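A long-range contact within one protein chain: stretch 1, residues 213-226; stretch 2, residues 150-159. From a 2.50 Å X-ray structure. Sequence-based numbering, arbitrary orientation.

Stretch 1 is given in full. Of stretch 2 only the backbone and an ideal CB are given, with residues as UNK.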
# COMPACT_ATOMS: atom_id res chain seq x y z
N ASP B 213 -6.68 14.88 23.75
CA ASP B 213 -7.08 16.21 24.13
C ASP B 213 -6.33 17.29 23.40
O ASP B 213 -6.51 18.46 23.67
CB ASP B 213 -7.02 16.40 25.65
CG ASP B 213 -8.21 15.74 26.36
OD1 ASP B 213 -8.24 15.76 27.62
OD2 ASP B 213 -9.12 15.21 25.63
N PHE B 214 -5.49 16.89 22.45
CA PHE B 214 -4.82 17.86 21.59
C PHE B 214 -5.81 18.63 20.70
O PHE B 214 -6.87 18.11 20.33
CB PHE B 214 -3.69 17.18 20.80
CG PHE B 214 -2.50 16.81 21.65
CD1 PHE B 214 -1.34 17.56 21.62
CD2 PHE B 214 -2.57 15.73 22.52
CE1 PHE B 214 -0.25 17.23 22.44
CE2 PHE B 214 -1.49 15.40 23.34
CZ PHE B 214 -0.33 16.15 23.29
N SER B 215 -5.48 19.89 20.41
CA SER B 215 -6.35 20.76 19.64
C SER B 215 -6.42 20.36 18.17
O SER B 215 -5.49 19.75 17.68
CB SER B 215 -5.80 22.18 19.73
OG SER B 215 -6.33 22.95 18.66
N ARG B 216 -7.48 20.71 17.44
CA ARG B 216 -7.49 20.41 16.00
C ARG B 216 -6.25 21.05 15.35
O ARG B 216 -5.53 20.39 14.58
CB ARG B 216 -8.76 20.87 15.23
CG ARG B 216 -10.09 20.98 15.96
CD ARG B 216 -10.95 19.74 16.05
NE ARG B 216 -11.88 19.66 14.92
CZ ARG B 216 -13.10 19.12 14.94
NH1 ARG B 216 -13.64 18.65 16.05
NH2 ARG B 216 -13.80 19.07 13.82
N GLU B 217 -6.02 22.33 15.64
CA GLU B 217 -4.84 23.06 15.15
C GLU B 217 -3.56 22.23 15.30
O GLU B 217 -2.67 22.28 14.45
CB GLU B 217 -4.70 24.41 15.87
CG GLU B 217 -3.30 25.03 15.79
CD GLU B 217 -2.96 25.94 17.01
OE1 GLU B 217 -2.51 25.40 18.06
OE2 GLU B 217 -3.12 27.19 16.92
N GLN B 218 -3.46 21.47 16.38
CA GLN B 218 -2.29 20.61 16.57
C GLN B 218 -2.31 19.29 15.79
O GLN B 218 -1.27 18.74 15.39
CB GLN B 218 -2.09 20.32 18.06
CG GLN B 218 -1.60 21.51 18.83
CD GLN B 218 -1.38 21.20 20.30
OE1 GLN B 218 -2.29 20.72 20.98
NE2 GLN B 218 -0.17 21.48 20.79
N LEU B 219 -3.50 18.74 15.60
CA LEU B 219 -3.63 17.57 14.79
C LEU B 219 -3.24 18.00 13.40
O LEU B 219 -2.58 17.25 12.68
CB LEU B 219 -5.05 17.04 14.84
CG LEU B 219 -5.36 15.93 15.84
CD1 LEU B 219 -4.26 15.73 16.82
CD2 LEU B 219 -6.65 16.24 16.58
N LYS B 220 -3.61 19.21 13.01
CA LYS B 220 -3.33 19.66 11.66
C LYS B 220 -1.84 19.61 11.29
O LYS B 220 -1.45 19.01 10.27
CB LYS B 220 -3.93 21.03 11.40
CG LYS B 220 -4.10 21.32 9.92
CD LYS B 220 -3.05 22.32 9.47
CE LYS B 220 -3.66 23.68 9.18
NZ LYS B 220 -4.48 23.62 7.95
N GLU B 221 -0.99 20.19 12.14
CA GLU B 221 0.43 20.16 11.83
C GLU B 221 1.06 18.77 12.00
O GLU B 221 2.02 18.42 11.29
CB GLU B 221 1.20 21.29 12.53
CG GLU B 221 1.77 20.99 13.87
CD GLU B 221 2.65 22.15 14.37
OE1 GLU B 221 2.17 22.98 15.21
OE2 GLU B 221 3.82 22.25 13.91
N VAL B 222 0.52 17.95 12.89
CA VAL B 222 0.99 16.57 12.96
C VAL B 222 0.68 15.74 11.68
O VAL B 222 1.48 14.89 11.28
CB VAL B 222 0.47 15.86 14.20
CG1 VAL B 222 0.56 14.38 14.03
CG2 VAL B 222 1.29 16.28 15.41
N PHE B 223 -0.45 15.98 11.02
CA PHE B 223 -0.67 15.30 9.75
C PHE B 223 0.30 15.83 8.71
O PHE B 223 0.80 15.07 7.89
CB PHE B 223 -2.09 15.52 9.23
CG PHE B 223 -3.15 14.98 10.11
CD1 PHE B 223 -3.12 13.64 10.53
CD2 PHE B 223 -4.21 15.79 10.52
CE1 PHE B 223 -4.11 13.14 11.35
CE2 PHE B 223 -5.22 15.29 11.33
CZ PHE B 223 -5.17 13.97 11.76
N GLU B 224 0.55 17.13 8.75
CA GLU B 224 1.46 17.73 7.80
C GLU B 224 2.80 17.03 7.94
O GLU B 224 3.45 16.70 6.95
CB GLU B 224 1.63 19.19 8.11
CG GLU B 224 1.77 20.12 6.92
CD GLU B 224 1.20 21.52 7.25
OE1 GLU B 224 0.06 21.79 6.79
OE2 GLU B 224 1.86 22.31 8.00
N PHE B 225 3.20 16.79 9.18
CA PHE B 225 4.44 16.12 9.51
C PHE B 225 4.44 14.63 9.07
O PHE B 225 5.43 14.12 8.51
CB PHE B 225 4.68 16.24 11.02
CG PHE B 225 5.91 15.54 11.52
CD1 PHE B 225 7.13 16.22 11.60
CD2 PHE B 225 5.86 14.23 11.95
CE1 PHE B 225 8.28 15.59 12.08
CE2 PHE B 225 7.00 13.59 12.42
CZ PHE B 225 8.21 14.27 12.49
N LEU B 226 3.33 13.95 9.29
CA LEU B 226 3.29 12.53 9.02
C LEU B 226 3.32 12.19 7.53
O LEU B 226 3.80 11.12 7.16
CB LEU B 226 2.13 11.86 9.76
CG LEU B 226 2.21 11.77 11.30
CD1 LEU B 226 0.85 11.36 11.87
CD2 LEU B 226 3.33 10.83 11.84
N UNK B 150 15.14 22.27 17.30
CA UNK B 150 13.73 22.67 17.40
C UNK B 150 12.76 21.52 17.09
O UNK B 150 11.85 21.24 17.87
CB UNK B 150 13.46 23.84 16.45
N UNK B 151 12.93 20.86 15.95
CA UNK B 151 12.07 19.74 15.60
C UNK B 151 12.12 18.60 16.63
O UNK B 151 11.10 17.99 16.94
CB UNK B 151 12.46 19.21 14.22
N UNK B 152 13.31 18.31 17.14
CA UNK B 152 13.46 17.35 18.21
C UNK B 152 12.63 17.72 19.45
O UNK B 152 12.07 16.84 20.12
CB UNK B 152 14.94 17.23 18.58
N UNK B 153 12.57 19.01 19.76
CA UNK B 153 11.80 19.50 20.91
C UNK B 153 10.30 19.45 20.65
O UNK B 153 9.51 19.10 21.52
CB UNK B 153 12.22 20.93 21.25
N UNK B 154 9.93 19.80 19.42
CA UNK B 154 8.55 19.69 18.97
C UNK B 154 8.09 18.24 19.10
O UNK B 154 6.99 17.97 19.58
CB UNK B 154 8.41 20.18 17.53
N UNK B 155 8.93 17.31 18.69
CA UNK B 155 8.58 15.90 18.80
C UNK B 155 8.48 15.39 20.23
O UNK B 155 7.81 14.40 20.49
CB UNK B 155 9.61 15.06 18.04
N UNK B 156 9.15 16.04 21.17
CA UNK B 156 9.03 15.57 22.55
C UNK B 156 8.06 16.40 23.37
O UNK B 156 7.65 15.97 24.45
CB UNK B 156 10.40 15.58 23.23
N UNK B 157 7.68 17.57 22.87
CA UNK B 157 6.75 18.44 23.59
C UNK B 157 5.33 18.19 23.12
O UNK B 157 4.38 18.28 23.91
CB UNK B 157 7.12 19.91 23.40
N UNK B 158 5.19 17.89 21.83
CA UNK B 158 3.88 17.70 21.25
C UNK B 158 3.68 16.34 20.55
O UNK B 158 3.04 15.46 21.12
CB UNK B 158 3.62 18.83 20.25
N UNK B 159 4.23 16.15 19.36
CA UNK B 159 4.10 14.86 18.68
C UNK B 159 4.20 13.63 19.60
O UNK B 159 3.32 12.77 19.62
CB UNK B 159 5.18 14.76 17.60

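Stretch 2 is helical throughout, and its axis passes helix 216-226 at 11.7 Å with 134° between the N-to-C directions. That spacing leaves room for large side chains. The CA of Gln218 lies 8.3 Å from the CA of position 158, and the CA of Val222 lies 6.7 Å from the CA of position 159, which places the tightest backbone approach at the C-terminal end. Stretch 1 offers the Phe225 ring, the methyls of Val222, the carboxylate of Glu221, the amide of Gln218 and the Phe214 ring.

Position 150 has phi/psi of -54/-53 and nothing of stretch 1 near its ideal CB. This contact sets no preference there; the residue is Asp150, which makes no contact.

At position 151 CA-to-CB points sideways, so only a long side chain could reach the Phe225 ring, whether aliphatic or with a polar end. The residue is Arg151. Its chi1 and chi2 are both t, and the extended chain brings Arg151 CD to 4.1 Å from Phe225 CE1, at the edge of that ring.

Positions 152 and 153 are ordinary helix and out of reach, so the visible atoms do not discriminate among side chains. They are Leu152 and Ile153.

Position 154 is the most informative. CA-to-CB points toward stretch 1, yet the ideal CB has no close neighbor there: a gap bordered by Val222, Phe225 and the Glu221 carboxylate. A long aliphatic or an aromatic side chain would suit, and a donor at its far side could approach the carboxylate. The residue is Trp154, chi1 t and chi2 88°. Trp154 CH2 lies 3.8 Å from Val222 CG2, and Trp154 CZ3 sits over one face of the Phe225 ring, 3.7 Å from Phe225 CD1. The six-membered ring of Trp154 and the Phe225 ring have centroids 4.9 Å apart and planes at 41°, an oblique pair. Trp154 NE1 comes to 3.2 Å from Glu221 OE2.

Position 155 points sideways, favoring a flexible apolar chain able to bend to Phe225. It is Met155, modeled as selenomethionine, with Met155 CE 4.1 Å from Phe225 CZ.

Positions 156 and 157 offer little to stretch 1: the first is out of reach and the second points sideways, so polar residues are acceptable. Arg156 and Asp157 instead pair with each other, Arg156 NE to Asp157 OD1 at 2.7 Å, a salt bridge.

At position 158 the ideal CB is 4.7 Å from both Gln218 NE2 and Phe214 CE1, which suits a small or medium side chain. The residue is Val158: Val158 CB is 4.4 Å from Gln218 NE2, and Val158 O is 4.0 Å from Phe214 CE1.

Position 159 closes a wider pi-type turn spanning 155-159. Its ideal CB, 4.7 Å from Val222 CG2, starts sideways, and a branched apolar chain could meet both Val222 and Phe225. Leu159 does so, with Leu159 CD1 4.0 Å from Val222 CG1 and Leu159 CD2 3.6 Å from Phe225 CE2. Phe225 thus sits as a knob among Arg151, Trp154, Met155 and Leu159.

Stretch 2 (150-159) DRLIWMRDVL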
# COMPACT_ATOMS: atom_id res chain seq x y z
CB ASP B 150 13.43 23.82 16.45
CG ASP B 150 14.21 25.06 16.75
OD1 ASP B 150 14.34 25.44 17.94
OD2 ASP B 150 14.71 25.68 15.80
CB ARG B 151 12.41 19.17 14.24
CG ARG B 151 11.52 17.97 13.85
CD ARG B 151 11.80 17.63 12.42
NE ARG B 151 12.26 18.85 11.77
CZ ARG B 151 11.73 19.37 10.67
NH1 ARG B 151 10.73 18.76 10.04
NH2 ARG B 151 12.24 20.50 10.19
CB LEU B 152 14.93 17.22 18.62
CG LEU B 152 15.76 16.16 17.91
CD1 LEU B 152 16.33 15.26 18.98
CD2 LEU B 152 14.93 15.32 16.96
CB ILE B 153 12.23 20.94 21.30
CG1 ILE B 153 13.64 20.92 21.87
CG2 ILE B 153 11.26 21.55 22.32
CD1 ILE B 153 14.31 22.24 21.82
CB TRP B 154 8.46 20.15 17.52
CG TRP B 154 7.08 20.07 16.95
CD1 TRP B 154 6.11 21.03 17.00
CD2 TRP B 154 6.52 18.98 16.21
NE1 TRP B 154 4.98 20.60 16.36
CE2 TRP B 154 5.20 19.34 15.86
CE3 TRP B 154 6.99 17.72 15.82
CZ2 TRP B 154 4.36 18.50 15.14
CZ3 TRP B 154 6.15 16.89 15.10
CH2 TRP B 154 4.85 17.28 14.78
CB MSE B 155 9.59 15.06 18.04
CG MSE B 155 9.57 15.32 16.56
SE MSE B 155 10.97 14.26 15.77
CE MSE B 155 10.08 12.52 15.63
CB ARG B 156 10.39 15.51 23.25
CG ARG B 156 10.96 16.86 23.55
CD ARG B 156 11.40 16.99 24.98
NE ARG B 156 11.23 18.39 25.32
CZ ARG B 156 12.21 19.28 25.43
NH1 ARG B 156 13.48 18.93 25.30
NH2 ARG B 156 11.88 20.52 25.70
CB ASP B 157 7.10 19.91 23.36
CG ASP B 157 8.20 20.40 24.28
OD1 ASP B 157 8.84 19.57 24.97
OD2 ASP B 157 8.40 21.63 24.32
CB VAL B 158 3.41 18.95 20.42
CG1 VAL B 158 4.53 19.99 20.27
CG2 VAL B 158 2.76 18.57 19.09
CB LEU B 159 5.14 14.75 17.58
CG LEU B 159 5.12 13.41 16.84
CD1 LEU B 159 3.79 13.13 16.09
CD2 LEU B 159 6.32 13.36 15.90
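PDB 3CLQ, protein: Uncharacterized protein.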